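Local coordinates for protein aac(6')-Ii (Enterococcus faecium, PDB 1N71) that transfers an acetyl group from acetyl-coenzyme A to the 6'-amino group of aminoglycoside antibiotics, conferring resistance, at residues S4-N9 / A47-D52; G58-I63 / T89-Y94; L109-L114 / P167-A172. All coordinates share one frame; numbering follows the deposited sequence.

Interaction 1. Residues S4-N9 / A47-D52; sequences SEFDRN and AVAAVD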
loop_
_atom_site.group_PDB
_atom_site.type_symbol
_atom_site.label_atom_id
_atom_site.label_comp_id
_atom_site.label_asym_id
_atom_site.label_seq_id
_atom_site.Cartn_x
_atom_site.Cartn_y
_atom_site.Cartn_z
ATOM N N SER A 4 17.761 15.538 11.867
ATOM C CA SER A 4 18.662 15.419 10.728
ATOM C C SER A 4 18.591 14.025 10.121
ATOM O O SER A 4 17.911 13.146 10.647
ATOM C CB SER A 4 20.100 15.703 11.164
ATOM O OG SER A 4 20.568 14.685 12.036
ATOM N N GLU A 5 19.294 13.826 9.009
ATOM C CA GLU A 5 19.303 12.524 8.358
ATOM C C GLU A 5 19.950 11.530 9.309
ATOM O O GLU A 5 20.957 11.830 9.950
ATOM C CB GLU A 5 20.080 12.574 7.037
ATOM C CG GLU A 5 19.549 13.606 6.050
ATOM C CD GLU A 5 20.170 13.486 4.668
ATOM O OE1 GLU A 5 21.390 13.221 4.574
ATOM O OE2 GLU A 5 19.437 13.674 3.674
ATOM N N PHE A 6 19.352 10.350 9.404
ATOM C CA PHE A 6 19.837 9.293 10.282
ATOM C C PHE A 6 21.173 8.726 9.795
ATOM O O PHE A 6 21.326 8.409 8.619
ATOM C CB PHE A 6 18.778 8.187 10.349
ATOM C CG PHE A 6 19.098 7.087 11.313
ATOM C CD1 PHE A 6 20.052 6.123 11.003
ATOM C CD2 PHE A 6 18.440 7.011 12.536
ATOM C CE1 PHE A 6 20.343 5.096 11.898
ATOM C CE2 PHE A 6 18.723 5.991 13.438
ATOM C CZ PHE A 6 19.677 5.030 13.117
ATOM N N ASP A 7 22.139 8.608 10.702
ATOM C CA ASP A 7 23.444 8.053 10.349
ATOM C C ASP A 7 23.314 6.537 10.287
ATOM O O ASP A 7 23.352 5.857 11.311
ATOM C CB ASP A 7 24.500 8.429 11.389
ATOM C CG ASP A 7 25.885 7.897 11.035
ATOM O OD1 ASP A 7 26.019 6.673 10.825
ATOM O OD2 ASP A 7 26.838 8.701 10.965
ATOM N N ARG A 8 23.163 6.015 9.076
ATOM C CA ARG A 8 23.004 4.583 8.855
ATOM C C ARG A 8 24.186 3.739 9.331
ATOM O O ARG A 8 24.094 2.514 9.384
ATOM C CB ARG A 8 22.761 4.329 7.366
ATOM C CG ARG A 8 21.511 5.004 6.830
ATOM C CD ARG A 8 21.549 5.126 5.318
ATOM N NE ARG A 8 20.315 5.698 4.789
ATOM C CZ ARG A 8 20.182 6.196 3.563
ATOM N NH1 ARG A 8 21.215 6.201 2.725
ATOM N NH2 ARG A 8 19.013 6.682 3.171
ATOM N N ASN A 9 25.291 4.391 9.683
ATOM C CA ASN A 9 26.477 3.672 10.133
ATOM C C ASN A 9 26.749 3.803 11.629
ATOM O O ASN A 9 27.856 3.513 12.083
ATOM C CB ASN A 9 27.709 4.152 9.359
ATOM C CG ASN A 9 27.539 4.034 7.857
ATOM O OD1 ASN A 9 27.209 2.967 7.337
ATOM N ND2 ASN A 9 27.770 5.136 7.150
ATOM N N ALA A 47 15.696 8.178 5.821
ATOM C CA ALA A 47 15.719 7.900 7.251
ATOM C C ALA A 47 16.131 9.166 7.998
ATOM O O ALA A 47 17.273 9.620 7.891
ATOM C CB ALA A 47 16.697 6.777 7.545
ATOM N N VAL A 48 15.193 9.727 8.751
ATOM C CA VAL A 48 15.436 10.952 9.503
ATOM C C VAL A 48 15.283 10.710 10.996
ATOM O O VAL A 48 14.324 10.081 11.440
ATOM C CB VAL A 48 14.460 12.058 9.055
ATOM C CG1 VAL A 48 14.665 13.319 9.879
ATOM C CG2 VAL A 48 14.661 12.342 7.574
ATOM N N ALA A 49 16.227 11.226 11.775
ATOM C CA ALA A 49 16.181 11.039 13.216
ATOM C C ALA A 49 16.056 12.329 14.002
ATOM O O ALA A 49 16.406 13.414 13.527
ATOM C CB ALA A 49 17.412 10.283 13.676
ATOM N N ALA A 50 15.532 12.189 15.212
ATOM C CA ALA A 50 15.364 13.297 16.133
ATOM C C ALA A 50 16.246 12.904 17.308
ATOM O O ALA A 50 15.987 11.898 17.970
ATOM C CB ALA A 50 13.916 13.408 16.571
ATOM N N VAL A 51 17.299 13.677 17.548
ATOM C CA VAL A 51 18.216 13.368 18.635
ATOM C C VAL A 51 18.385 14.507 19.628
ATOM O O VAL A 51 18.607 15.657 19.249
ATOM C CB VAL A 51 19.606 12.986 18.088
ATOM C CG1 VAL A 51 20.548 12.650 19.239
ATOM C CG2 VAL A 51 19.481 11.798 17.151
ATOM N N ASP A 52 18.261 14.172 20.905
ATOM C CA ASP A 52 18.427 15.145 21.970
ATOM C C ASP A 52 19.763 14.790 22.604
ATOM O O ASP A 52 19.901 13.736 23.229
ATOM C CB ASP A 52 17.303 15.017 22.998
ATOM C CG ASP A 52 17.294 16.160 23.992
ATOM O OD1 ASP A 52 18.354 16.434 24.592
ATOM O OD2 ASP A 52 16.229 16.785 24.173
HETATM O O HOH W 1 19.538 14.406 14.591
HETATM O O HOH W 2 19.607 8.944 6.378
#
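Phe-6 lies against Ala-47 and Ala-49 where the first strand of the GNAT fold, 2-5, pairs antiparallel with strand 46-52 at one end of the central sheet within this chain. Phe-6 CB sits 3.8 Å from Ala-47 CB, and the ring, with CG anti to the backbone N (chi1 -175°), heads away from the neighbouring strand yet still brings CD2 to 3.6 Å from Ala-49 CB. Both methyls meet the ring obliquely. Beyond the two segments the ring of Phe-59 meets that of Phe-6 nearly at a right angle, and Leu-13 and Lys-14 of helix 11-24 pack on it. On the other face Val-48 takes the opposite course: its CB points away from strand 2-5, but CG1 rests 3.3 Å from Ser-4 O, and Tyr-94 of helix 87-101 touches the same side chain.

The backbones fix this arrangement. Ser-4 and Ala-49 form a hydrogen-bonded pair, with Ala-49 N giving a 2.8 Å bond to Ser-4 O. Glu-5 and Val-48, the adjoining non-hydrogen-bonded pair, bring their CA atoms to 4.3 Å while their side chains diverge. The pairing outlasts the strand by one residue: Phe-6 N bonds to Ala-47 O at 2.7 Å, almost straight at 170°, the donor tilted 31° from the carbonyl plane. Ala-47 O has a second donor, a water that also gives a hydrogen bond to Phe-6 O, 2.9 Å from each oxygen.

Interaction 2. Residues G58-I63 / T89-Y94; sequences GFIGAI and TRLVNY. With COA (coenzyme A), chain E.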
loop_
_atom_site.group_PDB
_atom_site.type_symbol
_atom_site.label_atom_id
_atom_site.label_comp_id
_atom_site.label_asym_id
_atom_site.label_seq_id
_atom_site.Cartn_x
_atom_site.Cartn_y
_atom_site.Cartn_z
ATOM N N GLY A 58 13.127 10.226 18.368
ATOM C CA GLY A 58 12.148 10.107 17.303
ATOM C C GLY A 58 12.756 9.674 15.983
ATOM O O GLY A 58 13.924 9.951 15.697
ATOM N N PHE A 59 11.966 8.986 15.169
ATOM C CA PHE A 59 12.449 8.512 13.880
ATOM C C PHE A 59 11.314 8.471 12.870
ATOM O O PHE A 59 10.177 8.159 13.217
ATOM C CB PHE A 59 13.035 7.106 14.017
ATOM C CG PHE A 59 13.547 6.532 12.725
ATOM C CD1 PHE A 59 14.811 6.874 12.247
ATOM C CD2 PHE A 59 12.757 5.662 11.970
ATOM C CE1 PHE A 59 15.287 6.359 11.037
ATOM C CE2 PHE A 59 13.217 5.140 10.765
ATOM C CZ PHE A 59 14.490 5.490 10.293
ATOM N N ILE A 60 11.634 8.790 11.623
ATOM C CA ILE A 60 10.648 8.757 10.551
ATOM C C ILE A 60 11.351 8.292 9.283
ATOM O O ILE A 60 12.524 8.598 9.060
ATOM C CB ILE A 60 10.001 10.150 10.323
ATOM C CG1 ILE A 60 8.802 10.015 9.377
ATOM C CG2 ILE A 60 11.025 11.125 9.748
ATOM C CD1 ILE A 60 7.996 11.294 9.214
ATOM N N GLY A 61 10.644 7.522 8.464
ATOM C CA GLY A 61 11.235 7.042 7.230
ATOM C C GLY A 61 10.236 7.095 6.091
ATOM O O GLY A 61 9.042 7.296 6.316
ATOM N N ALA A 62 10.723 6.932 4.867
ATOM C CA ALA A 62 9.846 6.934 3.702
ATOM C C ALA A 62 10.360 5.928 2.682
ATOM O O ALA A 62 11.568 5.807 2.464
ATOM C CB ALA A 62 9.776 8.328 3.086
ATOM N N ILE A 63 9.428 5.211 2.064
ATOM C CA ILE A 63 9.737 4.191 1.065
ATOM C C ILE A 63 9.203 4.618 -0.304
ATOM O O ILE A 63 8.037 4.986 -0.432
ATOM C CB ILE A 63 9.053 2.852 1.425
ATOM C CG1 ILE A 63 9.457 2.415 2.830
ATOM C CG2 ILE A 63 9.423 1.786 0.406
ATOM C CD1 ILE A 63 8.646 1.248 3.352
ATOM N N THR A 89 5.977 16.749 14.292
ATOM C CA THR A 89 5.786 17.754 13.253
ATOM C C THR A 89 7.107 18.026 12.547
ATOM O O THR A 89 7.181 18.046 11.317
ATOM C CB THR A 89 5.262 19.078 13.845
ATOM O OG1 THR A 89 3.969 18.864 14.427
ATOM C CG2 THR A 89 5.160 20.143 12.759
ATOM N N ARG A 90 8.153 18.234 13.335
ATOM C CA ARG A 90 9.466 18.510 12.774
ATOM C C ARG A 90 9.981 17.342 11.934
ATOM O O ARG A 90 10.631 17.547 10.906
ATOM C CB ARG A 90 10.427 18.863 13.911
ATOM C CG ARG A 90 9.950 20.095 14.675
ATOM C CD ARG A 90 10.732 20.312 15.950
ATOM N NE ARG A 90 12.131 20.594 15.674
ATOM C CZ ARG A 90 13.066 20.700 16.610
ATOM N NH1 ARG A 90 12.743 20.541 17.886
ATOM N NH2 ARG A 90 14.320 20.969 16.266
ATOM N N LEU A 91 9.682 16.115 12.354
ATOM C CA LEU A 91 10.113 14.943 11.596
ATOM C C LEU A 91 9.373 14.860 10.262
ATOM O O LEU A 91 9.973 14.594 9.222
ATOM C CB LEU A 91 9.861 13.651 12.390
ATOM C CG LEU A 91 10.795 13.349 13.564
ATOM C CD1 LEU A 91 10.318 12.095 14.297
ATOM C CD2 LEU A 91 12.216 13.167 13.051
ATOM N N VAL A 92 8.064 15.084 10.289
ATOM C CA VAL A 92 7.283 15.025 9.062
ATOM C C VAL A 92 7.717 16.109 8.082
ATOM O O VAL A 92 7.899 15.842 6.898
ATOM C CB VAL A 92 5.785 15.153 9.361
ATOM C CG1 VAL A 92 4.997 15.316 8.068
ATOM C CG2 VAL A 92 5.320 13.908 10.105
ATOM N N ASN A 93 7.897 17.329 8.574
ATOM C CA ASN A 93 8.321 18.418 7.705
ATOM C C ASN A 93 9.699 18.165 7.106
ATOM O O ASN A 93 9.951 18.515 5.950
ATOM C CB ASN A 93 8.307 19.746 8.466
ATOM C CG ASN A 93 6.899 20.221 8.776
ATOM O OD1 ASN A 93 5.999 20.101 7.945
ATOM N ND2 ASN A 93 6.705 20.774 9.962
ATOM N N TYR A 94 10.593 17.550 7.878
ATOM C CA TYR A 94 11.930 17.263 7.372
ATOM C C TYR A 94 11.824 16.165 6.317
ATOM O O TYR A 94 12.491 16.207 5.287
ATOM C CB TYR A 94 12.854 16.824 8.512
ATOM C CG TYR A 94 14.327 16.838 8.162
ATOM C CD1 TYR A 94 14.895 15.818 7.404
ATOM C CD2 TYR A 94 15.152 17.877 8.588
ATOM C CE1 TYR A 94 16.251 15.830 7.079
ATOM C CE2 TYR A 94 16.509 17.901 8.267
ATOM C CZ TYR A 94 17.050 16.873 7.514
ATOM O OH TYR A 94 18.391 16.887 7.200
HETATM N N1A COA E . -4.638 12.897 18.095
HETATM C C2A COA E . -4.959 14.164 17.772
HETATM N N3A COA E . -4.121 15.206 17.575
HETATM C C4A COA E . -2.806 14.828 17.736
HETATM C C5A COA E . -2.333 13.578 18.066
HETATM C C6A COA E . -3.318 12.555 18.247
HETATM N N6A COA E . -2.997 11.304 18.567
HETATM N N7A COA E . -0.948 13.578 18.139
HETATM C C8A COA E . -0.626 14.809 17.870
HETATM N N9A COA E . -1.700 15.630 17.617
HETATM C C1B COA E . -1.703 17.063 17.289
HETATM C C2B COA E . -1.205 17.945 18.438
HETATM O O2B COA E . -2.307 18.265 19.298
HETATM C C3B COA E . -0.698 19.223 17.779
HETATM O O3B COA E . -1.838 20.027 17.429
HETATM P P3B COA E . -1.934 21.576 17.869
HETATM O O7A COA E . -1.834 21.541 19.349
HETATM O O8A COA E . -3.257 22.003 17.352
HETATM O O9A COA E . -0.781 22.219 17.192
HETATM C C4B COA E . -0.094 18.669 16.481
HETATM O O4B COA E . -0.793 17.438 16.259
HETATM C C5B COA E . 1.427 18.459 16.512
HETATM O O5B COA E . 1.763 17.374 17.386
HETATM P P1A COA E . 3.293 16.969 17.703
HETATM O O1A COA E . 3.631 17.441 19.064
HETATM O O2A COA E . 4.143 17.350 16.553
HETATM O O3A COA E . 3.167 15.369 17.725
HETATM P P2A COA E . 4.115 14.310 18.477
HETATM O O4A COA E . 3.459 13.901 19.737
HETATM O O5A COA E . 5.510 14.795 18.497
HETATM O O6A COA E . 4.047 13.071 17.456
HETATM C CBP COA E . 2.771 11.082 16.875
HETATM C CCP COA E . 2.785 12.603 16.955
HETATM C CDP COA E . 1.371 10.639 16.431
HETATM C CEP COA E . 3.828 10.624 15.827
HETATM C CAP COA E . 3.118 10.507 18.316
HETATM O OAP COA E . 2.137 10.879 19.289
HETATM C C9P COA E . 3.390 8.992 18.312
HETATM O O9P COA E . 4.554 8.568 18.349
HETATM N N8P COA E . 2.314 8.195 18.266
HETATM C C7P COA E . 2.342 6.737 18.252
HETATM C C6P COA E . 2.739 6.165 16.894
HETATM C C5P COA E . 1.601 6.142 15.889
HETATM O O5P COA E . 0.508 5.643 16.187
HETATM N N4P COA E . 1.863 6.682 14.690
HETATM C C3P COA E . 0.916 6.765 13.573
HETATM C C2P COA E . 1.483 6.161 12.297
HETATM S S1P COA E . 0.317 5.089 11.437
#
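Ile-60 meets Leu-91 and Val-92 with two different branches, because its CG1 stands anti to the backbone N (chi1 -170°) and CD1 continues the zigzag, while CG2 takes the crowded position between N and the carbonyl carbon. The short branch serves Leu-91: Ile-60 CG2 comes to 3.8 Å from Leu-91 CB and also touches Leu-91 O at 3.7 Å, so this methyl lies against the helix backbone itself. The long branch goes to the next residue, where Ile-60 CD1 rests 3.8 Å from Val-92 CG2, with Val-92 CA equally near.

Leu-91 passes Ile-60 with its chain running in the opposing sense. Its CD1, anti to CA (chi2 175°), lies over the peptide joining Gly-58 and Phe-59, with Leu-91 CD1 3.6 Å from Phe-59 N. Gly-58, without a side chain, lets that methyl come close to the main chain. The side chains that meet are all apolar, though methyls also lie on backbone O and N.

At the start of the helical segment, Thr-89 turns to coenzyme A: its OG1 donates a 2.6 Å hydrogen bond to the phosphate oxygen O2A, and its N reaches the same oxygen at 3.0 Å. Gly-88 N and Gln-86 N also bond the cofactor, as in the pyrophosphate-binding loop and helix of GNAT enzymes.

The axis of 89-94 runs at 27° to that of 58-63, 8.5 Å away at closest. Leu-76 of strand 70-78 touches Ile-60, Leu-91 and Val-92, while Ala-50 and Ile-3 pack on Leu-91, so the helix packs against strands 2-5, 46-52, 55-66 and 70-78 of the sheet.

Interaction 3. Residues L109-L114 / P167-A172; sequences LGTDDL and PDIWMA. With COA (coenzyme A), chain E.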
loop_
_atom_site.group_PDB
_atom_site.type_symbol
_atom_site.label_atom_id
_atom_site.label_comp_id
_atom_site.label_asym_id
_atom_site.label_seq_id
_atom_site.Cartn_x
_atom_site.Cartn_y
_atom_site.Cartn_z
ATOM N N LEU A 109 0.234 7.360 3.573
ATOM C CA LEU A 109 0.448 6.497 4.720
ATOM C C LEU A 109 -0.841 5.779 5.072
ATOM O O LEU A 109 -1.925 6.162 4.626
ATOM C CB LEU A 109 0.903 7.340 5.917
ATOM C CG LEU A 109 -0.093 8.438 6.323
ATOM C CD1 LEU A 109 -1.108 7.882 7.324
ATOM C CD2 LEU A 109 0.652 9.615 6.934
ATOM N N GLY A 110 -0.706 4.723 5.860
ATOM C CA GLY A 110 -1.860 3.976 6.306
ATOM C C GLY A 110 -1.833 3.976 7.823
ATOM O O GLY A 110 -0.853 3.536 8.428
ATOM N N THR A 111 -2.882 4.506 8.444
ATOM C CA THR A 111 -2.967 4.529 9.898
ATOM C C THR A 111 -4.187 3.690 10.272
ATOM O O THR A 111 -5.318 4.029 9.936
ATOM C CB THR A 111 -3.098 5.980 10.441
ATOM O OG1 THR A 111 -3.156 5.953 11.872
ATOM C CG2 THR A 111 -4.344 6.662 9.897
ATOM N N ASP A 112 -3.945 2.580 10.959
ATOM C CA ASP A 112 -5.021 1.673 11.329
ATOM C C ASP A 112 -5.823 2.108 12.549
ATOM O O ASP A 112 -5.358 2.896 13.366
ATOM C CB ASP A 112 -4.449 0.270 11.552
ATOM C CG ASP A 112 -3.620 -0.215 10.370
ATOM O OD1 ASP A 112 -2.464 0.249 10.211
ATOM O OD2 ASP A 112 -4.126 -1.051 9.590
ATOM N N ASP A 113 -7.048 1.603 12.644
ATOM C CA ASP A 113 -7.932 1.900 13.763
ATOM C C ASP A 113 -8.373 0.536 14.288
ATOM O O ASP A 113 -9.356 -0.032 13.819
ATOM C CB ASP A 113 -9.150 2.707 13.296
ATOM C CG ASP A 113 -10.030 3.158 14.453
ATOM O OD1 ASP A 113 -9.743 2.772 15.608
ATOM O OD2 ASP A 113 -11.006 3.896 14.213
ATOM N N LEU A 114 -7.623 0.014 15.256
ATOM C CA LEU A 114 -7.902 -1.301 15.831
ATOM C C LEU A 114 -8.768 -1.283 17.087
ATOM O O LEU A 114 -9.367 -2.299 17.435
ATOM C CB LEU A 114 -6.588 -2.010 16.170
ATOM C CG LEU A 114 -5.451 -1.928 15.152
ATOM C CD1 LEU A 114 -4.220 -2.614 15.733
ATOM C CD2 LEU A 114 -5.872 -2.575 13.839
ATOM N N PRO A 167 -10.490 -1.167 10.248
ATOM C CA PRO A 167 -9.916 -0.703 8.987
ATOM C C PRO A 167 -8.566 -0.016 9.048
ATOM O O PRO A 167 -8.061 0.315 10.118
ATOM C CB PRO A 167 -10.980 0.255 8.487
ATOM C CG PRO A 167 -11.328 0.979 9.771
ATOM C CD PRO A 167 -11.443 -0.172 10.780
ATOM N N ASP A 168 -7.984 0.175 7.868
ATOM C CA ASP A 168 -6.747 0.920 7.752
ATOM C C ASP A 168 -7.264 2.196 7.099
ATOM O O ASP A 168 -8.179 2.147 6.274
ATOM C CB ASP A 168 -5.732 0.221 6.837
ATOM C CG ASP A 168 -4.339 0.855 6.921
ATOM O OD1 ASP A 168 -4.082 1.598 7.891
ATOM O OD2 ASP A 168 -3.497 0.603 6.030
ATOM N N ILE A 169 -6.718 3.336 7.498
ATOM C CA ILE A 169 -7.136 4.615 6.945
ATOM C C ILE A 169 -5.980 5.158 6.112
ATOM O O ILE A 169 -4.884 5.347 6.635
ATOM C CB ILE A 169 -7.457 5.617 8.069
ATOM C CG1 ILE A 169 -8.582 5.060 8.953
ATOM C CG2 ILE A 169 -7.852 6.959 7.473
ATOM C CD1 ILE A 169 -8.822 5.851 10.245
ATOM N N TRP A 170 -6.223 5.394 4.824
ATOM C CA TRP A 170 -5.190 5.910 3.924
ATOM C C TRP A 170 -5.233 7.431 3.839
ATOM O O TRP A 170 -6.273 8.014 3.545
ATOM C CB TRP A 170 -5.365 5.340 2.511
ATOM C CG TRP A 170 -4.846 3.952 2.319
ATOM C CD1 TRP A 170 -3.575 3.505 2.565
ATOM C CD2 TRP A 170 -5.560 2.840 1.762
ATOM N NE1 TRP A 170 -3.455 2.187 2.189
ATOM C CE2 TRP A 170 -4.658 1.755 1.693
ATOM C CE3 TRP A 170 -6.874 2.658 1.309
ATOM C CZ2 TRP A 170 -5.027 0.502 1.192
ATOM C CZ3 TRP A 170 -7.243 1.411 0.808
ATOM C CH2 TRP A 170 -6.318 0.349 0.755
ATOM N N MET A 171 -4.090 8.064 4.081
ATOM C CA MET A 171 -3.983 9.513 4.027
ATOM C C MET A 171 -2.862 9.909 3.069
ATOM O O MET A 171 -1.888 9.176 2.900
ATOM C CB MET A 171 -3.706 10.066 5.420
ATOM C CG MET A 171 -4.747 9.640 6.447
ATOM S SD MET A 171 -4.557 10.466 8.014
ATOM C CE MET A 171 -4.963 12.145 7.560
ATOM N N ALA A 172 -2.991 11.073 2.448
ATOM C CA ALA A 172 -1.973 11.501 1.503
ATOM C C ALA A 172 -1.863 13.008 1.419
ATOM O O ALA A 172 -2.788 13.745 1.781
ATOM C CB ALA A 172 -2.279 10.920 0.124
HETATM N N1A COA E . -4.638 12.897 18.095
HETATM C C2A COA E . -4.959 14.164 17.772
HETATM N N3A COA E . -4.121 15.206 17.575
HETATM C C4A COA E . -2.806 14.828 17.736
HETATM C C5A COA E . -2.333 13.578 18.066
HETATM C C6A COA E . -3.318 12.555 18.247
HETATM N N6A COA E . -2.997 11.304 18.567
HETATM N N7A COA E . -0.948 13.578 18.139
HETATM C C8A COA E . -0.626 14.809 17.870
HETATM N N9A COA E . -1.700 15.630 17.617
HETATM C C1B COA E . -1.703 17.063 17.289
HETATM C C2B COA E . -1.205 17.945 18.438
HETATM O O2B COA E . -2.307 18.265 19.298
HETATM C C3B COA E . -0.698 19.223 17.779
HETATM O O3B COA E . -1.838 20.027 17.429
HETATM P P3B COA E . -1.934 21.576 17.869
HETATM O O7A COA E . -1.834 21.541 19.349
HETATM O O8A COA E . -3.257 22.003 17.352
HETATM O O9A COA E . -0.781 22.219 17.192
HETATM C C4B COA E . -0.094 18.669 16.481
HETATM O O4B COA E . -0.793 17.438 16.259
HETATM C C5B COA E . 1.427 18.459 16.512
HETATM O O5B COA E . 1.763 17.374 17.386
HETATM P P1A COA E . 3.293 16.969 17.703
HETATM O O1A COA E . 3.631 17.441 19.064
HETATM O O2A COA E . 4.143 17.350 16.553
HETATM O O3A COA E . 3.167 15.369 17.725
HETATM P P2A COA E . 4.115 14.310 18.477
HETATM O O4A COA E . 3.459 13.901 19.737
HETATM O O5A COA E . 5.510 14.795 18.497
HETATM O O6A COA E . 4.047 13.071 17.456
HETATM C CBP COA E . 2.771 11.082 16.875
HETATM C CCP COA E . 2.785 12.603 16.955
HETATM C CDP COA E . 1.371 10.639 16.431
HETATM C CEP COA E . 3.828 10.624 15.827
HETATM C CAP COA E . 3.118 10.507 18.316
HETATM O OAP COA E . 2.137 10.879 19.289
HETATM C C9P COA E . 3.390 8.992 18.312
HETATM O O9P COA E . 4.554 8.568 18.349
HETATM N N8P COA E . 2.314 8.195 18.266
HETATM C C7P COA E . 2.342 6.737 18.252
HETATM C C6P COA E . 2.739 6.165 16.894
HETATM C C5P COA E . 1.601 6.142 15.889
HETATM O O5P COA E . 0.508 5.643 16.187
HETATM N N4P COA E . 1.863 6.682 14.690
HETATM C C3P COA E . 0.916 6.765 13.573
HETATM C C2P COA E . 1.483 6.161 12.297
HETATM S S1P COA E . 0.317 5.089 11.437
#
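Thr-111 and Ile-169 project together from one face of the GNAT sheet, where strands 106-112 and 168-174 pair antiparallel beside coenzyme A. From the backbone of Thr-111, CB stands 3.7 Å from the thiol sulphur S1P of the cofactor. There the side chain forks. OG1, anti to the backbone N (chi1 -179°), comes to 3.6 Å from S1P and is hydrogen-bonded to His-142 NE2. The other branch turns to the partner strand, bringing Thr-111 CG2 to 3.8 Å from Ile-169 CB. One branch thus borders the cofactor while the other packs against the neighbouring strand. On the same face Leu-109 CD1 meets Met-171 CB, and Tyr-147 of helix 144-149 packs on both residues.

Backbone bonds hold the register, Thr-111 N to Ile-169 O at 2.8 Å among them. The return bond, from Ile-169 N to Thr-111 O, is 2.9 Å long. Asp-113 N to Pro-167 O extends the pairing past the strand ends.

The other face carries Trp-170, whose ring stacks on Trp-170 of the second subunit, placing this side at the dimer interface. Its CD1 edge meets Leu-109 O near the ring plane. Asp-112 and Asp-168 share this face, their carboxylates stacked with planes 4° apart. Such closeness might raise the proton affinity of one of them, although polar partners could offset the repulsion: Asn-162 ND2 binds Asp-112 OD2, and Tyr-66 OH of the second subunit binds Asp-168 OD2. Asp-168 OD1 sits over the Asp-112 carboxylate, 3.1 Å from Asp-112 CG.

The three contacts come in series along the chain and all reach one mixed sheet. Interactions 1 and 2 adjoin, their centres about 10 Å apart: strands 46-52 and 55-66 are neighbours, joined by hydrogen bonds such as Val-48 N to Ile-60 O (2.9 Å). Interaction 3 lies beyond the chain's centre from interaction 1, about 25 Å between centres, and about 17 Å from interaction 2. Helix 87-101 is followed in the chain by strand 106-112; interaction 2 holds the cofactor's pyrophosphate and interaction 3 borders its thiol. The cofactor thus spans two distant parts of one sheet, while interaction 3 also faces the second subunit, placing the thiol near the dimer-forming strands.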